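Local atomic coordinates of dipeptide Epimerase (Enterococcus faecalis V583, PDB entry 3JZU), a protein that belongs to the mandelate racemase/muconate lactonizing enzyme family of the enolase superfamily, pairing an N-terminal capping domain with a C-terminal TIM-type barrel. Residues Thr131-Gly136 / Asp318-Phe323; Glu287-Cys292 / Ile314-Leu319. All coordinates share one frame; numbering follows the deposited sequence.

Contact 1: residues Thr131-Gly136 / Asp318-Phe323; sequences TDITLG and DLDATF. With LEU (leucine), chain I.
The backbones of Thr131-Gly136 and Asp318-Phe323 come nearest at Thr131 and Asp318, whose CA atoms are 5.2 Å apart, and remain close as far as Ile133 and Asp320. Thr131 reaches across with its hydroxyl: OG1, placed anti to the backbone N (chi1 179°), accepts the N-H of Leu319 at 2.8 Å and donates to the carbonyl O of the next residue, Asp132. Its methyl CG2 meets the ring edge of Phe323 near the ring plane, while Ile133 CD1 approaches CD2 of the same ring at 3.8 Å. Within its own segment, one face of the ring is met near the rim by CA of Asp320, three residues earlier.

One segment lies on the first barrel strand, 128-135, the other in the loop after the eighth, 314-317, where the TIM barrel closes on itself. A bound leucine is held at this seam. Its N donates to Asp318 OD2 at 2.6 Å, to Asp320 OD1 at 2.8 Å and to Thr134 OG1 at 3.1 Å, three grips that fix the amino group; Lys161 also bonds the ligand. Asp320 divides its carboxylate between ligand and strand, since OD2 is met nearly along its C-O axis by the N-H of Thr134 at 2.7 Å and also accepts a hydrogen bond from water 1, which donates to Thr134 O as well. Asp132 and Asp318 cross with their carboxylate planes 55° apart, bringing Asp132 OD1 within 2.5 Å of Asp318 OD1. The second oxygens have cationic partners, Asp132 OD2 pairing with Arg187 and Asp318 OD2 with Lys159.

Contact 2: residues Glu287-Cys292 / Ile314-Leu319; sequences ECMIGC and ITRADL. With LEU (leucine), chain I.
Met289 and Arg316 lie side by side on one face of a parallel strand pair, their side chains crossing at about a right angle, with Met289 CG 3.5 Å from Arg316 CB. Met289 leaves the backbone with CG anti to N (chi1 173°) and bends at its last torsion, which lays CE against Asp318 CB at 3.7 Å. On the other face Ile290 fits among aliphatic neighbours: its CB touches Ile314 CG2, and its CG2 packs on Ala317 CB at 3.6 Å and on Leu319 CD1, the Leu319 side chain coming in at a slant.

Between these layers, Ile290 N donates to Arg316 O at 3.0 Å, and Asp318 N to Ile290 O at 2.8 Å. Several CA-H...O contacts run alongside, among them Met289 CA to Arg316 O.

At the outer end Glu287 lies across Thr315. Thr315 OG1 donates to Glu287 OE1 at 2.6 Å, arriving on the anti side and 32° out of the carboxylate plane. Arg316 NH1 forms a long salt bridge to the same oxygen and donates to water 2, which sits at the guanidinium edge and in turn bonds to Thr315 OG1; NE of Arg316 pairs instead with Glu212. Toward the ligand, water 3 joins Cys292 N to Asp318 OD2.

The strands cross at -36° in the seventh and eighth positions of the barrel, and helix 298-310 makes the beta-alpha-beta crossover between them. That helix covers Ile290, Cys292 and Leu319, helix 271-283 touches Cys288 and Ile314, and strand 260-263 continues the sheet beyond 287-290.

Overall arrangement
From the N terminus the chain first builds the three-stranded sheet and helices of the N-terminal region, then enters the barrel at strand 128-135, which supplies the first half of contact 1. Alternating strands and helices lead to 287-292. Contact 2 closes a short loop of 21 residues through helix 298-310, whereas contact 1 spans 181 residues and joins the first strand to the loop after the eighth. The short loop is nested inside the long one, and the two share Asp318 and Leu319. Their centres lie 11 Å apart, and Asp132 N, 3.1 Å from Ala317 O, probably hydrogen-bonds across. Together they join strands seven, eight and one, and both touch the bound leucine.

Contact 1: residues Thr131-Gly136 / Asp318-Phe323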
ATOM      1  N   THR A 131      -3.601 -10.820   4.166  1.00 27.78           N
ATOM      2  CA  THR A 131      -4.184  -9.558   3.742  1.00 24.99           C
ATOM      3  C   THR A 131      -5.699  -9.546   3.783  1.00 26.51           C
ATOM      4  O   THR A 131      -6.352 -10.595   3.757  1.00 25.29           O
ATOM      5  CB  THR A 131      -3.752  -9.206   2.301  1.00 28.31           C
ATOM      6  OG1 THR A 131      -4.368  -7.975   1.895  1.00 29.64           O
ATOM      7  CG2 THR A 131      -4.179 -10.306   1.339  1.00 25.69           C
ATOM      8  N   ASP A 132      -6.258  -8.345   3.851  1.00 26.29           N
ATOM      9  CA  ASP A 132      -7.703  -8.192   3.831  1.00 26.67           C
ATOM     10  C   ASP A 132      -8.005  -8.047   2.351  1.00 26.01           C
ATOM     11  O   ASP A 132      -7.127  -8.237   1.502  1.00 25.07           O
ATOM     12  CB  ASP A 132      -8.141  -6.910   4.564  1.00 27.14           C
ATOM     13  CG  ASP A 132      -7.589  -5.628   3.926  1.00 28.83           C
ATOM     14  OD1 ASP A 132      -7.394  -5.593   2.691  1.00 28.64           O
ATOM     15  OD2 ASP A 132      -7.367  -4.637   4.660  1.00 28.79           O
ATOM     16  N   ILE A 133      -9.250  -7.733   2.038  1.00 27.39           N
ATOM     17  CA  ILE A 133      -9.626  -7.475   0.663  1.00 27.01           C
ATOM     18  C   ILE A 133     -10.614  -6.334   0.770  1.00 27.79           C
ATOM     19  O   ILE A 133     -11.469  -6.314   1.671  1.00 26.99           O
ATOM     20  CB  ILE A 133     -10.248  -8.709  -0.050  1.00 28.52           C
ATOM     21  CG1 ILE A 133     -10.587  -8.326  -1.496  1.00 26.04           C
ATOM     22  CG2 ILE A 133     -11.470  -9.215   0.702  1.00 26.38           C
ATOM     23  CD1 ILE A 133     -10.825  -9.524  -2.404  1.00 31.30           C
ATOM     24  N   THR A 134     -10.450  -5.353  -0.109  1.00 27.22           N
ATOM     25  CA  THR A 134     -11.296  -4.168  -0.125  1.00 28.11           C
ATOM     26  C   THR A 134     -12.536  -4.335  -0.998  1.00 29.50           C
ATOM     27  O   THR A 134     -12.467  -4.926  -2.078  1.00 29.22           O
ATOM     28  CB  THR A 134     -10.509  -2.936  -0.650  1.00 30.11           C
ATOM     29  OG1 THR A 134      -9.355  -2.720   0.172  1.00 29.50           O
ATOM     30  CG2 THR A 134     -11.389  -1.672  -0.625  1.00 26.53           C
ATOM     31  N   LEU A 135     -13.663  -3.820  -0.508  1.00 27.96           N
ATOM     32  CA  LEU A 135     -14.933  -3.830  -1.233  1.00 28.72           C
ATOM     33  C   LEU A 135     -15.141  -2.379  -1.674  1.00 29.13           C
ATOM     34  O   LEU A 135     -15.102  -1.473  -0.839  1.00 27.21           O
ATOM     35  CB  LEU A 135     -16.094  -4.233  -0.316  1.00 27.12           C
ATOM     36  CG  LEU A 135     -16.084  -5.604   0.371  1.00 28.11           C
ATOM     37  CD1 LEU A 135     -17.287  -5.709   1.305  1.00 29.12           C
ATOM     38  CD2 LEU A 135     -16.121  -6.698  -0.656  1.00 30.81           C
ATOM     39  N   GLY A 136     -15.359  -2.160  -2.969  1.00 30.74           N
ATOM     40  CA  GLY A 136     -15.558  -0.810  -3.469  1.00 31.42           C
ATOM     41  C   GLY A 136     -16.930  -0.263  -3.116  1.00 31.63           C
ATOM     42  O   GLY A 136     -17.839  -1.030  -2.791  1.00 30.84           O
ATOM     43  N   ASP A 318      -3.090  -4.759   3.602  1.00 25.67           N
ATOM     44  CA  ASP A 318      -4.137  -4.486   2.632  1.00 26.44           C
ATOM     45  C   ASP A 318      -3.407  -4.499   1.286  1.00 26.40           C
ATOM     46  O   ASP A 318      -3.133  -3.446   0.704  1.00 25.88           O
ATOM     47  CB  ASP A 318      -4.771  -3.112   2.909  1.00 24.72           C
ATOM     48  CG  ASP A 318      -5.789  -2.702   1.846  1.00 24.92           C
ATOM     49  OD1 ASP A 318      -6.645  -3.531   1.493  1.00 24.36           O
ATOM     50  OD2 ASP A 318      -5.744  -1.542   1.376  1.00 26.22           O
ATOM     51  N   LEU A 319      -3.060  -5.703   0.832  1.00 25.80           N
ATOM     52  CA  LEU A 319      -2.344  -5.906  -0.430  1.00 25.45           C
ATOM     53  C   LEU A 319      -3.223  -6.768  -1.330  1.00 26.18           C
ATOM     54  O   LEU A 319      -2.998  -7.974  -1.476  1.00 25.62           O
ATOM     55  CB  LEU A 319      -1.015  -6.612  -0.152  1.00 24.05           C
ATOM     56  CG  LEU A 319      -0.138  -5.878   0.863  1.00 23.89           C
ATOM     57  CD1 LEU A 319       1.125  -6.678   1.181  1.00 25.21           C
ATOM     58  CD2 LEU A 319       0.209  -4.511   0.290  1.00 22.60           C
ATOM     59  N   ASP A 320      -4.208  -6.119  -1.940  1.00 25.83           N
ATOM     60  CA  ASP A 320      -5.181  -6.786  -2.787  1.00 27.62           C
ATOM     61  C   ASP A 320      -5.212  -6.284  -4.232  1.00 26.44           C
ATOM     62  O   ASP A 320      -6.144  -6.581  -4.968  1.00 25.65           O
ATOM     63  CB  ASP A 320      -6.575  -6.644  -2.143  1.00 28.26           C
ATOM     64  CG  ASP A 320      -6.947  -5.191  -1.837  1.00 29.77           C
ATOM     65  OD1 ASP A 320      -6.065  -4.309  -1.912  1.00 30.75           O
ATOM     66  OD2 ASP A 320      -8.130  -4.928  -1.503  1.00 30.53           O
ATOM     67  N   ALA A 321      -4.194  -5.546  -4.653  1.00 25.65           N
ATOM     68  CA  ALA A 321      -4.193  -5.046  -6.020  1.00 25.76           C
ATOM     69  C   ALA A 321      -4.169  -6.154  -7.083  1.00 26.01           C
ATOM     70  O   ALA A 321      -4.811  -6.013  -8.127  1.00 25.61           O
ATOM     71  CB  ALA A 321      -3.022  -4.090  -6.238  1.00 26.03           C
ATOM     72  N   THR A 322      -3.448  -7.248  -6.830  1.00 25.21           N
ATOM     73  CA  THR A 322      -3.365  -8.318  -7.826  1.00 26.68           C
ATOM     74  C   THR A 322      -4.669  -9.064  -8.029  1.00 28.06           C
ATOM     75  O   THR A 322      -4.894  -9.634  -9.106  1.00 26.99           O
ATOM     76  CB  THR A 322      -2.280  -9.382  -7.488  1.00 28.39           C
ATOM     77  OG1 THR A 322      -2.623 -10.054  -6.270  1.00 27.81           O
ATOM     78  CG2 THR A 322      -0.913  -8.738  -7.355  1.00 26.04           C
ATOM     79  N   PHE A 323      -5.531  -9.068  -7.014  1.00 25.17           N
ATOM     80  CA  PHE A 323      -6.803  -9.782  -7.125  1.00 27.34           C
ATOM     81  C   PHE A 323      -7.694  -9.227  -8.237  1.00 27.34           C
ATOM     82  O   PHE A 323      -8.566  -9.929  -8.751  1.00 27.59           O
ATOM     83  CB  PHE A 323      -7.575  -9.733  -5.799  1.00 27.13           C
ATOM     84  CG  PHE A 323      -6.757 -10.140  -4.587  1.00 25.42           C
ATOM     85  CD1 PHE A 323      -5.634 -10.950  -4.716  1.00 27.45           C
ATOM     86  CD2 PHE A 323      -7.135  -9.724  -3.316  1.00 28.74           C
ATOM     87  CE1 PHE A 323      -4.895 -11.340  -3.596  1.00 25.86           C
ATOM     88  CE2 PHE A 323      -6.401 -10.111  -2.184  1.00 27.51           C
ATOM     89  CZ  PHE A 323      -5.279 -10.921  -2.335  1.00 26.33           C
TER
HETATM   90  N   LEU I 355      -6.707  -1.679  -1.050  1.00 28.81           N
HETATM   91  CA  LEU I 355      -6.498  -0.646  -2.110  1.00 30.38           C
HETATM   92  C   LEU I 355      -6.769   0.765  -1.587  1.00 28.67           C
HETATM   93  O   LEU I 355      -7.734   0.983  -0.849  1.00 29.29           O
HETATM   94  CB  LEU I 355      -7.440  -0.908  -3.294  1.00 33.52           C
HETATM   95  CG  LEU I 355      -7.375  -2.251  -4.025  1.00 35.37           C
HETATM   96  CD1 LEU I 355      -8.367  -2.260  -5.177  1.00 36.02           C
HETATM   97  CD2 LEU I 355      -5.967  -2.482  -4.544  1.00 38.80           C
HETATM   98  O   HOH W   1      -9.924  -5.297  -3.559  1.00 33.02           O

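Contact 2: residues Glu287-Cys292 / Ile314-Leu319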
ATOM      1  N   GLU A 287       1.253   1.232  15.499  1.00 25.62           N
ATOM      2  CA  GLU A 287       1.390   0.090  14.603  1.00 26.80           C
ATOM      3  C   GLU A 287       1.126   0.575  13.177  1.00 26.81           C
ATOM      4  O   GLU A 287       0.486   1.607  12.985  1.00 24.95           O
ATOM      5  CB  GLU A 287       0.385  -1.001  14.980  1.00 27.78           C
ATOM      6  CG  GLU A 287       0.847  -1.841  16.157  1.00 31.91           C
ATOM      7  CD  GLU A 287      -0.156  -2.901  16.556  1.00 34.93           C
ATOM      8  OE1 GLU A 287      -0.908  -3.381  15.684  1.00 33.03           O
ATOM      9  OE2 GLU A 287      -0.177  -3.267  17.749  1.00 39.71           O
ATOM     10  N   CYS A 288       1.616  -0.166  12.186  1.00 26.39           N
ATOM     11  CA  CYS A 288       1.430   0.207  10.782  1.00 24.85           C
ATOM     12  C   CYS A 288       0.756  -0.885   9.967  1.00 24.37           C
ATOM     13  O   CYS A 288       0.885  -2.063  10.271  1.00 26.03           O
ATOM     14  CB  CYS A 288       2.779   0.502  10.118  1.00 24.31           C
ATOM     15  SG  CYS A 288       3.676   1.950  10.756  1.00 24.93           S
ATOM     16  N   MET A 289       0.033  -0.475   8.930  1.00 24.56           N
ATOM     17  CA  MET A 289      -0.600  -1.412   8.017  1.00 26.22           C
ATOM     18  C   MET A 289       0.046  -1.133   6.668  1.00 25.89           C
ATOM     19  O   MET A 289       0.225   0.023   6.288  1.00 27.69           O
ATOM     20  CB  MET A 289      -2.102  -1.173   7.890  1.00 26.03           C
ATOM     21  CG  MET A 289      -2.747  -2.042   6.801  1.00 28.88           C
ATOM     22  SD  MET A 289      -4.553  -1.915   6.736  1.00 29.56           S
ATOM     23  CE  MET A 289      -4.796  -0.611   5.579  1.00 28.29           C
ATOM     24  N   ILE A 290       0.404  -2.187   5.952  1.00 26.08           N
ATOM     25  CA  ILE A 290       1.012  -2.029   4.638  1.00 23.77           C
ATOM     26  C   ILE A 290      -0.166  -1.967   3.664  1.00 23.36           C
ATOM     27  O   ILE A 290      -1.102  -2.770   3.762  1.00 23.85           O
ATOM     28  CB  ILE A 290       1.953  -3.231   4.320  1.00 25.32           C
ATOM     29  CG1 ILE A 290       2.737  -2.971   3.027  1.00 25.82           C
ATOM     30  CG2 ILE A 290       1.150  -4.527   4.212  1.00 21.44           C
ATOM     31  CD1 ILE A 290       3.725  -1.835   3.131  1.00 25.32           C
ATOM     32  N   GLY A 291      -0.144  -0.997   2.754  1.00 20.87           N
ATOM     33  CA  GLY A 291      -1.227  -0.862   1.796  1.00 23.02           C
ATOM     34  C   GLY A 291      -0.742  -0.834   0.360  1.00 22.36           C
ATOM     35  O   GLY A 291       0.407  -1.168   0.089  1.00 21.05           O
ATOM     36  N   CYS A 292      -1.612  -0.430  -0.562  1.00 25.68           N
ATOM     37  CA  CYS A 292      -1.231  -0.388  -1.974  1.00 24.19           C
ATOM     38  C   CYS A 292      -2.161   0.450  -2.836  1.00 27.31           C
ATOM     39  O   CYS A 292      -3.287   0.788  -2.443  1.00 25.82           O
ATOM     40  CB  CYS A 292      -1.202  -1.806  -2.549  1.00 27.80           C
ATOM     41  SG  CYS A 292      -2.831  -2.607  -2.580  1.00 26.18           S
ATOM     42  N   ILE A 314       4.569  -3.921  11.487  1.00 27.26           N
ATOM     43  CA  ILE A 314       3.602  -3.818  10.398  1.00 23.77           C
ATOM     44  C   ILE A 314       2.691  -5.017  10.653  1.00 25.27           C
ATOM     45  O   ILE A 314       2.904  -6.124  10.151  1.00 23.76           O
ATOM     46  CB  ILE A 314       4.275  -3.894   9.024  1.00 26.52           C
ATOM     47  CG1 ILE A 314       5.379  -2.826   8.948  1.00 23.01           C
ATOM     48  CG2 ILE A 314       3.239  -3.628   7.917  1.00 23.61           C
ATOM     49  CD1 ILE A 314       6.034  -2.682   7.594  1.00 23.94           C
ATOM     50  N   THR A 315       1.668  -4.759  11.459  1.00 25.44           N
ATOM     51  CA  THR A 315       0.728  -5.774  11.916  1.00 25.72           C
ATOM     52  C   THR A 315      -0.496  -6.027  11.067  1.00 24.36           C
ATOM     53  O   THR A 315      -1.199  -7.003  11.285  1.00 25.90           O
ATOM     54  CB  THR A 315       0.248  -5.426  13.328  1.00 26.21           C
ATOM     55  OG1 THR A 315      -0.459  -4.182  13.285  1.00 28.14           O
ATOM     56  CG2 THR A 315       1.438  -5.285  14.274  1.00 27.66           C
ATOM     57  N   ARG A 316      -0.764  -5.150  10.112  1.00 24.92           N
ATOM     58  CA  ARG A 316      -1.923  -5.316   9.256  1.00 25.11           C
ATOM     59  C   ARG A 316      -1.502  -5.235   7.802  1.00 26.15           C
ATOM     60  O   ARG A 316      -0.457  -4.664   7.483  1.00 26.92           O
ATOM     61  CB  ARG A 316      -2.953  -4.224   9.532  1.00 25.29           C
ATOM     62  CG  ARG A 316      -3.624  -4.296  10.899  1.00 27.79           C
ATOM     63  CD  ARG A 316      -4.657  -3.175  11.001  1.00 26.98           C
ATOM     64  NE  ARG A 316      -5.440  -3.225  12.231  1.00 31.62           N
ATOM     65  CZ  ARG A 316      -5.023  -2.777  13.413  1.00 31.77           C
ATOM     66  NH1 ARG A 316      -3.817  -2.239  13.542  1.00 33.24           N
ATOM     67  NH2 ARG A 316      -5.827  -2.855  14.467  1.00 30.25           N
ATOM     68  N   ALA A 317      -2.315  -5.806   6.921  1.00 24.41           N
ATOM     69  CA  ALA A 317      -2.007  -5.757   5.500  1.00 24.04           C
ATOM     70  C   ALA A 317      -3.242  -5.583   4.633  1.00 24.98           C
ATOM     71  O   ALA A 317      -4.293  -6.172   4.883  1.00 23.62           O
ATOM     72  CB  ALA A 317      -1.256  -7.014   5.079  1.00 23.63           C
ATOM     73  N   ASP A 318      -3.090  -4.759   3.602  1.00 25.67           N
ATOM     74  CA  ASP A 318      -4.137  -4.486   2.632  1.00 26.44           C
ATOM     75  C   ASP A 318      -3.407  -4.499   1.286  1.00 26.40           C
ATOM     76  O   ASP A 318      -3.133  -3.446   0.704  1.00 25.88           O
ATOM     77  CB  ASP A 318      -4.771  -3.112   2.909  1.00 24.72           C
ATOM     78  CG  ASP A 318      -5.789  -2.702   1.846  1.00 24.92           C
ATOM     79  OD1 ASP A 318      -6.645  -3.531   1.493  1.00 24.36           O
ATOM     80  OD2 ASP A 318      -5.744  -1.542   1.376  1.00 26.22           O
ATOM     81  N   LEU A 319      -3.060  -5.703   0.832  1.00 25.80           N
ATOM     82  CA  LEU A 319      -2.344  -5.906  -0.430  1.00 25.45           C
ATOM     83  C   LEU A 319      -3.223  -6.768  -1.330  1.00 26.18           C
ATOM     84  O   LEU A 319      -2.998  -7.974  -1.476  1.00 25.62           O
ATOM     85  CB  LEU A 319      -1.015  -6.612  -0.152  1.00 24.05           C
ATOM     86  CG  LEU A 319      -0.138  -5.878   0.863  1.00 23.89           C
ATOM     87  CD1 LEU A 319       1.125  -6.678   1.181  1.00 25.21           C
ATOM     88  CD2 LEU A 319       0.209  -4.511   0.290  1.00 22.60           C
TER
HETATM   89  N   LEU I 355      -6.707  -1.679  -1.050  1.00 28.81           N
HETATM   90  CA  LEU I 355      -6.498  -0.646  -2.110  1.00 30.38           C
HETATM   91  C   LEU I 355      -6.769   0.765  -1.587  1.00 28.67           C
HETATM   92  O   LEU I 355      -7.734   0.983  -0.849  1.00 29.29           O
HETATM   93  CB  LEU I 355      -7.440  -0.908  -3.294  1.00 33.52           C
HETATM   94  CG  LEU I 355      -7.375  -2.251  -4.025  1.00 35.37           C
HETATM   95  CD1 LEU I 355      -8.367  -2.260  -5.177  1.00 36.02           C
HETATM   96  CD2 LEU I 355      -5.967  -2.482  -4.544  1.00 38.80           C
HETATM   97  O   HOH W   2      -1.694  -2.200  11.997  1.00 27.09           O
HETATM   98  O   HOH W   3      -3.938   0.405   1.133  1.00 29.01           O